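Local coordinates for protein glycosyl hydrolase, BNR repeat (Ralstonia eutropha, PDB 3B7F) that is a seven-bladed beta-propeller protein with BNR repeats, probably a glycosyl hydrolase, whose substrate and exact activity are not established, at residues His235-Ala243 / Gly280-Pro290; Asp245-Ile255 / Met258-Gly269. All coordinates share one frame; numbering follows the deposited sequence.

How the contacts relate
Both contacts involve the propeller blade made of strands 234-239, 246-251, 254-259 and 264-266. Contact 1 joins its innermost strand to strand 282-285 of the next blade, its centre about 10 Å from the centre of the chain, whereas contact 2 lies within the blade and farther out, its centre about 16 Å from the centre of the chain. Contact 1 has no backbone-to-backbone hydrogen bonds across it and relies on histidine donors, ring faces and aliphatic branches; contact 2 is built on antiparallel backbone bonds, with a buried tryptophan and, toward the surface, a salt-bridge network. They touch where Tyr248 OH meets Pro290 O at 2.6 Å, a probable hydrogen bond.

Contact 1 (His235-Ala243 / Gly280-Pro290); sequences HCVVQHPAA and GFPIVVHQRDP. With EDO (1,2-ethanediol), chain H.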
loop_
_atom_site.group_PDB
_atom_site.type_symbol
_atom_site.label_atom_id
_atom_site.label_comp_id
_atom_site.label_asym_id
_atom_site.label_seq_id
_atom_site.Cartn_x
_atom_site.Cartn_y
_atom_site.Cartn_z
ATOM N N HIS A 235 -2.704 -3.742 7.861
ATOM C CA HIS A 235 -2.901 -2.479 7.158
ATOM C C HIS A 235 -2.096 -2.395 5.856
ATOM O O HIS A 235 -2.598 -1.954 4.844
ATOM C CB HIS A 235 -2.574 -1.276 8.051
ATOM C CG HIS A 235 -3.529 -1.093 9.193
ATOM N ND1 HIS A 235 -3.242 -0.299 10.280
ATOM C CD2 HIS A 235 -4.749 -1.634 9.433
ATOM C CE1 HIS A 235 -4.255 -0.335 11.129
ATOM N NE2 HIS A 235 -5.184 -1.130 10.636
ATOM N N CYS A 236 -0.837 -2.795 5.907
ATOM C CA CYS A 236 0.025 -2.725 4.763
ATOM C C CYS A 236 1.026 -3.843 4.882
ATOM O O CYS A 236 1.631 -3.975 5.928
ATOM C CB CYS A 236 0.721 -1.371 4.754
ATOM S SG CYS A 236 1.605 -1.030 3.214
ATOM N N VAL A 237 1.133 -4.677 3.846
ATOM C CA VAL A 237 2.075 -5.792 3.798
ATOM C C VAL A 237 3.005 -5.557 2.587
ATOM O O VAL A 237 2.542 -5.094 1.542
ATOM C CB VAL A 237 1.366 -7.206 3.712
ATOM C CG1 VAL A 237 2.325 -8.322 4.145
ATOM C CG2 VAL A 237 0.111 -7.291 4.563
ATOM N N VAL A 238 4.299 -5.875 2.738
ATOM C CA VAL A 238 5.306 -5.768 1.667
ATOM C C VAL A 238 6.185 -7.048 1.641
ATOM O O VAL A 238 6.400 -7.686 2.661
ATOM C CB VAL A 238 6.196 -4.473 1.800
ATOM C CG1 VAL A 238 5.355 -3.180 1.635
ATOM C CG2 VAL A 238 6.905 -4.416 3.126
ATOM N N GLN A 239 6.612 -7.450 0.453
ATOM C CA GLN A 239 7.516 -8.567 0.250
ATOM C C GLN A 239 8.764 -7.916 -0.284
ATOM O O GLN A 239 8.679 -7.151 -1.250
ATOM C CB GLN A 239 6.937 -9.545 -0.769
ATOM C CG GLN A 239 7.859 -10.738 -1.109
ATOM C CD GLN A 239 7.212 -11.732 -2.043
ATOM O OE1 GLN A 239 6.367 -11.363 -2.862
ATOM N NE2 GLN A 239 7.629 -12.997 -1.947
ATOM N N HIS A 240 9.923 -8.213 0.302
ATOM C CA HIS A 240 11.148 -7.536 -0.107
ATOM C C HIS A 240 11.617 -8.023 -1.485
ATOM O O HIS A 240 11.660 -9.204 -1.705
ATOM C CB HIS A 240 12.262 -7.701 0.915
ATOM C CG HIS A 240 13.316 -6.662 0.764
ATOM N ND1 HIS A 240 14.428 -6.825 -0.036
ATOM C CD2 HIS A 240 13.358 -5.391 1.210
ATOM C CE1 HIS A 240 15.134 -5.710 -0.029
ATOM N NE2 HIS A 240 14.506 -4.826 0.722
ATOM N N PRO A 241 11.938 -7.106 -2.421
ATOM C CA PRO A 241 12.309 -7.571 -3.759
ATOM C C PRO A 241 13.684 -8.242 -3.845
ATOM O O PRO A 241 13.890 -9.104 -4.702
ATOM C CB PRO A 241 12.248 -6.287 -4.595
ATOM C CG PRO A 241 12.473 -5.222 -3.654
ATOM C CD PRO A 241 11.982 -5.640 -2.331
ATOM N N ALA A 242 14.603 -7.824 -2.976
ATOM C CA ALA A 242 15.944 -8.404 -2.873
ATOM C C ALA A 242 15.991 -9.743 -2.086
ATOM O O ALA A 242 16.807 -10.588 -2.399
ATOM C CB ALA A 242 16.898 -7.378 -2.236
ATOM N N ALA A 243 15.134 -9.904 -1.078
ATOM C CA ALA A 243 15.031 -11.102 -0.242
ATOM C C ALA A 243 13.543 -11.446 -0.118
ATOM O O ALA A 243 12.949 -11.245 0.936
ATOM C CB ALA A 243 15.641 -10.844 1.101
ATOM N N GLY A 280 -0.038 1.936 13.357
ATOM C CA GLY A 280 0.082 2.876 12.244
ATOM C C GLY A 280 -0.542 2.221 11.046
ATOM O O GLY A 280 -1.160 1.172 11.185
ATOM N N PHE A 281 -0.432 2.866 9.884
ATOM C CA PHE A 281 -0.968 2.329 8.616
ATOM C C PHE A 281 0.020 1.846 7.555
ATOM O O PHE A 281 -0.030 0.661 7.172
ATOM C CB PHE A 281 -1.991 3.327 8.015
ATOM C CG PHE A 281 -3.261 3.447 8.829
ATOM C CD1 PHE A 281 -4.204 2.428 8.806
ATOM C CD2 PHE A 281 -3.521 4.577 9.592
ATOM C CE1 PHE A 281 -5.368 2.514 9.557
ATOM C CE2 PHE A 281 -4.677 4.677 10.340
ATOM C CZ PHE A 281 -5.608 3.641 10.323
ATOM N N PRO A 282 0.912 2.722 7.058
ATOM C CA PRO A 282 1.838 2.261 5.991
ATOM C C PRO A 282 3.137 1.557 6.467
ATOM O O PRO A 282 3.566 1.720 7.621
ATOM C CB PRO A 282 2.254 3.580 5.343
ATOM C CG PRO A 282 2.288 4.537 6.502
ATOM C CD PRO A 282 1.191 4.132 7.423
ATOM N N ILE A 283 3.735 0.774 5.578
ATOM C CA ILE A 283 5.070 0.204 5.799
ATOM C C ILE A 283 5.798 0.240 4.436
ATOM O O ILE A 283 5.192 -0.033 3.412
ATOM C CB ILE A 283 5.042 -1.213 6.461
ATOM C CG1 ILE A 283 6.424 -1.579 7.023
ATOM C CG2 ILE A 283 4.529 -2.300 5.488
ATOM C CD1 ILE A 283 6.412 -2.649 8.139
ATOM N N VAL A 284 7.081 0.587 4.432
ATOM C CA VAL A 284 7.874 0.699 3.199
ATOM C C VAL A 284 9.232 0.071 3.438
ATOM O O VAL A 284 9.795 0.258 4.498
ATOM C CB VAL A 284 8.036 2.212 2.759
ATOM C CG1 VAL A 284 9.088 2.362 1.660
ATOM C CG2 VAL A 284 6.703 2.781 2.323
ATOM N N VAL A 285 9.753 -0.658 2.456
ATOM C CA VAL A 285 11.072 -1.314 2.568
ATOM C C VAL A 285 12.078 -0.676 1.622
ATOM O O VAL A 285 11.711 -0.193 0.577
ATOM C CB VAL A 285 10.988 -2.822 2.267
ATOM C CG1 VAL A 285 9.889 -3.421 3.022
ATOM C CG2 VAL A 285 10.798 -3.110 0.740
ATOM N N HIS A 286 13.340 -0.629 2.028
ATOM C CA HIS A 286 14.433 -0.134 1.193
ATOM C C HIS A 286 14.583 -1.159 0.046
ATOM O O HIS A 286 14.660 -2.338 0.293
ATOM C CB HIS A 286 15.690 -0.036 2.050
ATOM C CG HIS A 286 16.879 0.574 1.375
ATOM N ND1 HIS A 286 17.536 -0.021 0.322
ATOM C CD2 HIS A 286 17.587 1.688 1.670
ATOM C CE1 HIS A 286 18.574 0.716 -0.027
ATOM N NE2 HIS A 286 18.641 1.749 0.790
ATOM N N GLN A 287 14.572 -0.697 -1.201
ATOM C CA GLN A 287 14.687 -1.569 -2.391
ATOM C C GLN A 287 15.792 -2.635 -2.381
ATOM O O GLN A 287 15.565 -3.758 -2.805
ATOM C CB GLN A 287 14.908 -0.721 -3.641
ATOM C CG GLN A 287 13.640 -0.335 -4.342
ATOM C CD GLN A 287 13.033 -1.488 -5.092
ATOM O OE1 GLN A 287 13.738 -2.235 -5.771
ATOM N NE2 GLN A 287 11.724 -1.639 -4.975
ATOM N N ARG A 288 16.972 -2.230 -1.921
ATOM C CA ARG A 288 18.156 -3.068 -1.867
ATOM C C ARG A 288 18.486 -3.738 -0.524
ATOM O O ARG A 288 19.093 -4.797 -0.540
ATOM C CB ARG A 288 19.355 -2.250 -2.327
ATOM C CG ARG A 288 19.228 -1.882 -3.791
ATOM C CD ARG A 288 20.372 -1.093 -4.278
ATOM N NE ARG A 288 20.529 0.201 -3.613
ATOM C CZ ARG A 288 19.796 1.287 -3.861
ATOM N NH1 ARG A 288 18.832 1.288 -4.768
ATOM N NH2 ARG A 288 20.063 2.412 -3.203
ATOM N N ASP A 289 18.040 -3.171 0.595
ATOM C CA ASP A 289 18.363 -3.630 1.940
ATOM C C ASP A 289 17.119 -4.220 2.619
ATOM O O ASP A 289 16.229 -3.465 3.024
ATOM C CB ASP A 289 18.890 -2.434 2.749
ATOM C CG ASP A 289 19.369 -2.811 4.136
ATOM O OD1 ASP A 289 19.436 -4.010 4.452
ATOM O OD2 ASP A 289 19.703 -1.892 4.912
ATOM N N PRO A 290 17.044 -5.572 2.765
ATOM C CA PRO A 290 15.882 -6.128 3.471
ATOM C C PRO A 290 15.797 -5.824 4.966
ATOM O O PRO A 290 14.787 -6.158 5.568
ATOM C CB PRO A 290 15.996 -7.641 3.216
ATOM C CG PRO A 290 17.380 -7.886 2.903
ATOM C CD PRO A 290 17.924 -6.635 2.270
HETATM C C1 EDO H . 21.586 1.324 3.962
HETATM O O1 EDO H . 20.999 0.135 3.407
HETATM C C2 EDO H . 20.562 2.211 4.692
HETATM O O2 EDO H . 19.833 1.563 5.765
#
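His235 and His240 each reach from one blade of the seven-bladed beta-propeller to a carbonyl of the next, at the two ends of a pair of innermost strands. Strands 235-239 and 282-285 run nearly parallel (15°) with axes 6.0 Å apart at the closest, yet no backbone-to-backbone hydrogen bond links them, so side chains make the joint. From CB of His240 the side chain leads to CG, set anti to the backbone N (chi1 -160°), which turns the imidazole toward the neighbouring blade. CG and ND1 lie against Pro290 CB, while CD2 meets Val285 CG2 at 3.5 Å. CE1 comes close to Pro290 N, and the tip, NE2, donates to His286 O at 2.5 Å, nearly in line with that C=O although the oxygen stands 25° out of the ring plane. Pro290 CA sits over the centre of one imidazole face, a CH-pi contact 3.4 Å from the centroid; on the opposite face lies CD of the adjoining Pro241. The ring is thus sandwiched between prolines while its tip is tethered. Between the histidines the chemistry is aliphatic: Ile283 CG2 fits against Cys236 SG at 3.9 Å and Val238 CG2 at 4.0 Å. A weak bond from Ile283 N to Cys236 SG adds a polar touch. At the other end, the His235 and Phe281 rings form an offset stack, centroids 4.5 Å apart, with Phe281 CD1 displaced toward the imidazole rim. NE2 of His235 is hydrogen-bonded to His252 in its own blade, so the ring is gripped at both nitrogens. The second grip crosses the blades: ND1 donates to Gly280 O at 2.7 Å, the oxygen lying in the imidazole plane.

Contact 2 (Asp245-Ile255 / Met258-Gly269); sequences DILYQQNHCGI and MDRREGVWKRIG. With EDO (1,2-ethanediol), chain S; EDO (1,2-ethanediol), chain J; EDO (1,2-ethanediol), chain O.
Leu247 and Met258, a selenomethionine, form an antiparallel hydrogen-bonded pair in the beta-meander of one propeller blade: Leu247 N donates to Met258 O and Met258 N to Leu247 O, both nearly straight. Next to them Ile246 and Asp259 make a non-hydrogen-bonded pair, and Arg260 N reaches Asp245 O at 2.7 Å to extend the pairing. The hairpin reverses through a type I turn from Asn251 to Gly254, where Asn251 OD1 accepts from Cys253 N in an Asx turn. Farther along, Gly269 N bonds to Ile255 O from above the carbonyl plane. Strand 264-266 crosses strand 246-251 at -57°, and Trp265 bridges the 8.7 Å between their axes. The amide of Gln249 stands upright on the indole of Trp265: their planes are 80° apart, with NE2 3.3 Å above the ring, over its centre, and CG over the six-membered part. With CG between the backbone N and carbonyl carbon (chi1 65°) and the chain extended beyond it, the amide reaches the indole. Asn251 ND2 donates to Gln249 OE1, tilted from the carbonyl plane, which helps fix the amide's rotation. Leu247 CB packs obliquely on Trp265 CH2 at 3.7 Å, while Met258 CE lies over the opposite face, offset toward the rim by NE1 and CD1; Trp265 NE1 is satisfied by Leu214 O. On the other side of the sheet, Ile268 CD1 meets the edge of the Tyr248 ring. At the surface end, Arg261 joins two aspartates: NH1 binds Asp259 OD2 weakly, and Asp259 OD1 accepts from Arg261 N in a second Asx turn. Sharing one guanidinium probably eases repulsion between the carboxylates. Asp245 reaches it in a salt bridge, OD2 coming over one guanidinium face, 3.0 Å from Arg261 NH2.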
loop_
_atom_site.group_PDB
_atom_site.type_symbol
_atom_site.label_atom_id
_atom_site.label_comp_id
_atom_site.label_asym_id
_atom_site.label_seq_id
_atom_site.Cartn_x
_atom_site.Cartn_y
_atom_site.Cartn_z
ATOM N N ASP A 245 11.756 -13.975 0.552
ATOM C CA ASP A 245 11.315 -14.735 1.737
ATOM C C ASP A 245 10.903 -13.821 2.890
ATOM O O ASP A 245 10.126 -14.243 3.756
ATOM C CB ASP A 245 12.415 -15.651 2.266
ATOM C CG ASP A 245 12.719 -16.809 1.331
ATOM O OD1 ASP A 245 11.775 -17.485 0.852
ATOM O OD2 ASP A 245 13.919 -17.042 1.110
ATOM N N ILE A 246 11.415 -12.587 2.899
ATOM C CA ILE A 246 11.128 -11.629 3.974
ATOM C C ILE A 246 9.927 -10.735 3.652
ATOM O O ILE A 246 9.897 -10.058 2.617
ATOM C CB ILE A 246 12.370 -10.748 4.299
ATOM C CG1 ILE A 246 13.659 -11.587 4.349
ATOM C CG2 ILE A 246 12.147 -9.951 5.605
ATOM C CD1 ILE A 246 13.613 -12.858 5.241
ATOM N N LEU A 247 8.935 -10.772 4.541
ATOM C CA LEU A 247 7.731 -9.948 4.482
ATOM C C LEU A 247 7.677 -9.073 5.734
ATOM O O LEU A 247 8.110 -9.489 6.811
ATOM C CB LEU A 247 6.443 -10.783 4.402
ATOM C CG LEU A 247 6.036 -11.393 3.050
ATOM C CD1 LEU A 247 7.133 -12.211 2.452
ATOM C CD2 LEU A 247 4.786 -12.243 3.227
ATOM N N TYR A 248 7.207 -7.843 5.569
ATOM C CA TYR A 248 6.985 -6.935 6.694
ATOM C C TYR A 248 5.546 -6.482 6.641
ATOM O O TYR A 248 4.948 -6.428 5.566
ATOM C CB TYR A 248 7.913 -5.734 6.674
ATOM C CG TYR A 248 9.384 -6.025 6.977
ATOM C CD1 TYR A 248 10.270 -6.351 5.958
ATOM C CD2 TYR A 248 9.896 -5.893 8.274
ATOM C CE1 TYR A 248 11.618 -6.570 6.220
ATOM C CE2 TYR A 248 11.248 -6.089 8.539
ATOM C CZ TYR A 248 12.103 -6.440 7.503
ATOM O OH TYR A 248 13.447 -6.663 7.728
ATOM N N GLN A 249 4.942 -6.247 7.804
ATOM C CA GLN A 249 3.614 -5.644 7.799
ATOM C C GLN A 249 3.404 -4.658 8.933
ATOM O O GLN A 249 3.976 -4.808 10.014
ATOM C CB GLN A 249 2.473 -6.694 7.802
ATOM C CG GLN A 249 2.361 -7.568 9.050
ATOM C CD GLN A 249 0.988 -8.158 9.235
ATOM O OE1 GLN A 249 0.021 -7.423 9.345
ATOM N NE2 GLN A 249 0.896 -9.491 9.312
ATOM N N GLN A 250 2.601 -3.632 8.644
ATOM C CA GLN A 250 2.064 -2.721 9.645
ATOM C C GLN A 250 0.645 -3.253 9.821
ATOM O O GLN A 250 -0.116 -3.318 8.871
ATOM C CB GLN A 250 2.025 -1.267 9.175
ATOM C CG GLN A 250 1.354 -0.341 10.158
ATOM C CD GLN A 250 2.053 -0.199 11.520
ATOM O OE1 GLN A 250 2.939 0.646 11.675
ATOM N NE2 GLN A 250 1.586 -0.950 12.532
ATOM N N ASN A 251 0.323 -3.667 11.040
ATOM C CA ASN A 251 -0.961 -4.236 11.395
ATOM C C ASN A 251 -1.616 -3.290 12.396
ATOM O O ASN A 251 -0.946 -2.449 13.034
ATOM C CB ASN A 251 -0.702 -5.634 12.003
ATOM C CG ASN A 251 -1.954 -6.514 12.157
ATOM O OD1 ASN A 251 -2.677 -6.391 13.139
ATOM N ND2 ASN A 251 -2.125 -7.495 11.252
ATOM N N HIS A 252 -2.926 -3.441 12.545
ATOM C CA HIS A 252 -3.661 -2.734 13.616
ATOM C C HIS A 252 -3.083 -3.089 15.012
ATOM O O HIS A 252 -3.211 -2.309 15.953
ATOM C CB HIS A 252 -5.149 -3.094 13.570
ATOM C CG HIS A 252 -6.030 -2.073 14.194
ATOM N ND1 HIS A 252 -6.718 -1.145 13.444
ATOM C CD2 HIS A 252 -6.312 -1.804 15.489
ATOM C CE1 HIS A 252 -7.403 -0.361 14.253
ATOM N NE2 HIS A 252 -7.169 -0.733 15.497
ATOM N N CYS A 253 -2.466 -4.281 15.107
ATOM C CA CYS A 253 -1.851 -4.815 16.321
ATOM C C CYS A 253 -0.343 -5.008 16.205
ATOM O O CYS A 253 0.197 -5.981 16.702
ATOM C CB CYS A 253 -2.547 -6.125 16.730
ATOM S SG CYS A 253 -4.343 -5.891 16.912
ATOM N N GLY A 254 0.326 -4.080 15.531
ATOM C CA GLY A 254 1.764 -4.024 15.539
ATOM C C GLY A 254 2.497 -4.096 14.230
ATOM O O GLY A 254 1.882 -4.263 13.173
ATOM N N ILE A 255 3.814 -3.917 14.339
ATOM C CA ILE A 255 4.739 -4.029 13.218
ATOM C C ILE A 255 5.308 -5.434 13.341
ATOM O O ILE A 255 5.760 -5.814 14.426
ATOM C CB ILE A 255 5.891 -3.010 13.236
ATOM C CG1 ILE A 255 5.359 -1.566 13.347
ATOM C CG2 ILE A 255 6.770 -3.206 11.976
ATOM C CD1 ILE A 255 6.439 -0.533 13.796
HETATM N N MSE A 258 8.193 -11.378 8.981
HETATM C CA MSE A 258 8.150 -12.825 8.767
HETATM C C MSE A 258 9.201 -13.261 7.750
HETATM O O MSE A 258 9.300 -12.697 6.666
HETATM C CB MSE A 258 6.781 -13.296 8.263
HETATM C CG MSE A 258 6.738 -14.786 7.888
HETATM SE SE MSE A 258 5.110 -15.440 7.154
HETATM C CE MSE A 258 4.004 -15.515 8.678
ATOM N N ASP A 259 9.981 -14.261 8.124
ATOM C CA ASP A 259 10.818 -14.979 7.185
ATOM C C ASP A 259 9.870 -16.119 6.799
ATOM O O ASP A 259 9.524 -16.939 7.652
ATOM C CB ASP A 259 12.094 -15.487 7.840
ATOM C CG ASP A 259 12.991 -16.176 6.862
ATOM O OD1 ASP A 259 12.467 -16.876 5.976
ATOM O OD2 ASP A 259 14.213 -16.001 6.980
ATOM N N ARG A 260 9.448 -16.169 5.537
ATOM C CA ARG A 260 8.478 -17.184 5.087
ATOM C C ARG A 260 8.901 -18.645 5.365
ATOM O O ARG A 260 8.044 -19.507 5.588
ATOM C CB ARG A 260 8.136 -16.983 3.600
ATOM C CG ARG A 260 7.034 -17.897 3.045
ATOM C CD ARG A 260 5.673 -17.687 3.728
ATOM N NE ARG A 260 4.804 -18.817 3.452
ATOM C CZ ARG A 260 4.629 -19.867 4.251
ATOM N NH1 ARG A 260 5.248 -19.989 5.407
ATOM N NH2 ARG A 260 3.811 -20.822 3.880
ATOM N N ARG A 261 10.207 -18.910 5.386
ATOM C CA ARG A 261 10.717 -20.260 5.694
ATOM C C ARG A 261 10.346 -20.670 7.112
ATOM O O ARG A 261 10.194 -21.846 7.365
ATOM C CB ARG A 261 12.231 -20.348 5.576
ATOM C CG ARG A 261 12.861 -19.931 4.237
ATOM C CD ARG A 261 14.188 -19.322 4.606
ATOM N NE ARG A 261 14.966 -18.773 3.516
ATOM C CZ ARG A 261 15.848 -17.771 3.622
ATOM N NH1 ARG A 261 16.036 -17.092 4.759
ATOM N NH2 ARG A 261 16.521 -17.388 2.533
ATOM N N GLU A 262 10.243 -19.707 8.030
ATOM C CA GLU A 262 9.814 -19.960 9.408
ATOM C C GLU A 262 8.288 -20.005 9.511
ATOM O O GLU A 262 7.765 -20.718 10.338
ATOM C CB GLU A 262 10.378 -18.895 10.366
ATOM C CG GLU A 262 11.922 -18.809 10.355
ATOM C CD GLU A 262 12.508 -17.715 11.256
ATOM O OE1 GLU A 262 11.790 -16.773 11.665
ATOM O OE2 GLU A 262 13.720 -17.802 11.538
ATOM N N GLY A 263 7.577 -19.226 8.691
ATOM C CA GLY A 263 6.109 -19.223 8.694
ATOM C C GLY A 263 5.408 -18.575 9.886
ATOM O O GLY A 263 4.240 -18.861 10.127
ATOM N N VAL A 264 6.110 -17.688 10.596
ATOM C CA VAL A 264 5.586 -16.976 11.750
ATOM C C VAL A 264 5.923 -15.447 11.691
ATOM O O VAL A 264 7.041 -15.034 11.337
ATOM C CB VAL A 264 6.120 -17.633 13.049
ATOM C CG1 VAL A 264 7.647 -17.560 13.102
ATOM C CG2 VAL A 264 5.484 -17.013 14.298
ATOM N N TRP A 265 4.920 -14.627 11.956
ATOM C CA TRP A 265 5.091 -13.188 12.109
ATOM C C TRP A 265 5.621 -12.964 13.511
ATOM O O TRP A 265 5.050 -13.496 14.468
ATOM C CB TRP A 265 3.761 -12.436 11.976
ATOM C CG TRP A 265 3.151 -12.513 10.615
ATOM C CD1 TRP A 265 2.136 -13.320 10.232
ATOM C CD2 TRP A 265 3.534 -11.758 9.451
ATOM N NE1 TRP A 265 1.851 -13.118 8.914
ATOM C CE2 TRP A 265 2.702 -12.177 8.401
ATOM C CE3 TRP A 265 4.493 -10.768 9.201
ATOM C CZ2 TRP A 265 2.805 -11.656 7.098
ATOM C CZ3 TRP A 265 4.605 -10.258 7.909
ATOM C CH2 TRP A 265 3.754 -10.703 6.878
ATOM N N LYS A 266 6.714 -12.202 13.614
ATOM C CA LYS A 266 7.352 -11.804 14.870
ATOM C C LYS A 266 7.252 -10.298 15.020
ATOM O O LYS A 266 7.641 -9.574 14.125
ATOM C CB LYS A 266 8.812 -12.223 14.872
ATOM C CG LYS A 266 8.973 -13.732 14.895
ATOM C CD LYS A 266 10.427 -14.114 14.958
ATOM C CE LYS A 266 10.606 -15.626 15.026
ATOM N NZ LYS A 266 12.045 -15.897 14.859
ATOM N N ARG A 267 6.719 -9.859 16.163
ATOM C CA ARG A 267 6.468 -8.473 16.463
ATOM C C ARG A 267 7.718 -7.633 16.788
ATOM O O ARG A 267 8.014 -7.296 17.944
ATOM C CB ARG A 267 5.430 -8.359 17.606
ATOM C CG ARG A 267 4.772 -6.966 17.677
ATOM C CD ARG A 267 3.556 -7.004 18.576
ATOM N NE ARG A 267 2.891 -5.715 18.609
ATOM C CZ ARG A 267 1.691 -5.470 19.129
ATOM N NH1 ARG A 267 0.979 -6.400 19.723
ATOM N NH2 ARG A 267 1.219 -4.244 19.085
ATOM N N ILE A 268 8.428 -7.281 15.719
ATOM C CA ILE A 268 9.556 -6.354 15.778
ATOM C C ILE A 268 9.146 -4.997 16.310
ATOM O O ILE A 268 9.978 -4.289 16.835
ATOM C CB ILE A 268 10.294 -6.193 14.410
ATOM C CG1 ILE A 268 9.349 -5.755 13.260
ATOM C CG2 ILE A 268 11.045 -7.519 14.072
ATOM C CD1 ILE A 268 10.041 -5.400 11.932
ATOM N N GLY A 269 7.860 -4.656 16.201
ATOM C CA GLY A 269 7.308 -3.493 16.846
ATOM C C GLY A 269 7.427 -3.411 18.375
ATOM O O GLY A 269 7.300 -2.341 18.934
HETATM C C1 EDO S . 6.032 -23.548 7.680
HETATM O O1 EDO S . 5.053 -22.625 7.197
HETATM C C2 EDO S . 7.428 -23.054 7.342
HETATM O O2 EDO S . 7.817 -23.455 6.016
HETATM C C1 EDO J . 16.405 -14.562 9.463
HETATM O O1 EDO J . 15.494 -14.356 8.362
HETATM C C2 EDO J . 15.849 -14.080 10.820
HETATM O O2 EDO J . 14.546 -14.624 11.149
HETATM C C1 EDO O . 10.277 -10.569 18.374
HETATM O O1 EDO O . 9.737 -9.502 19.160
HETATM C C2 EDO O . 11.016 -10.004 17.170
HETATM O O2 EDO O . 11.999 -10.921 16.632
#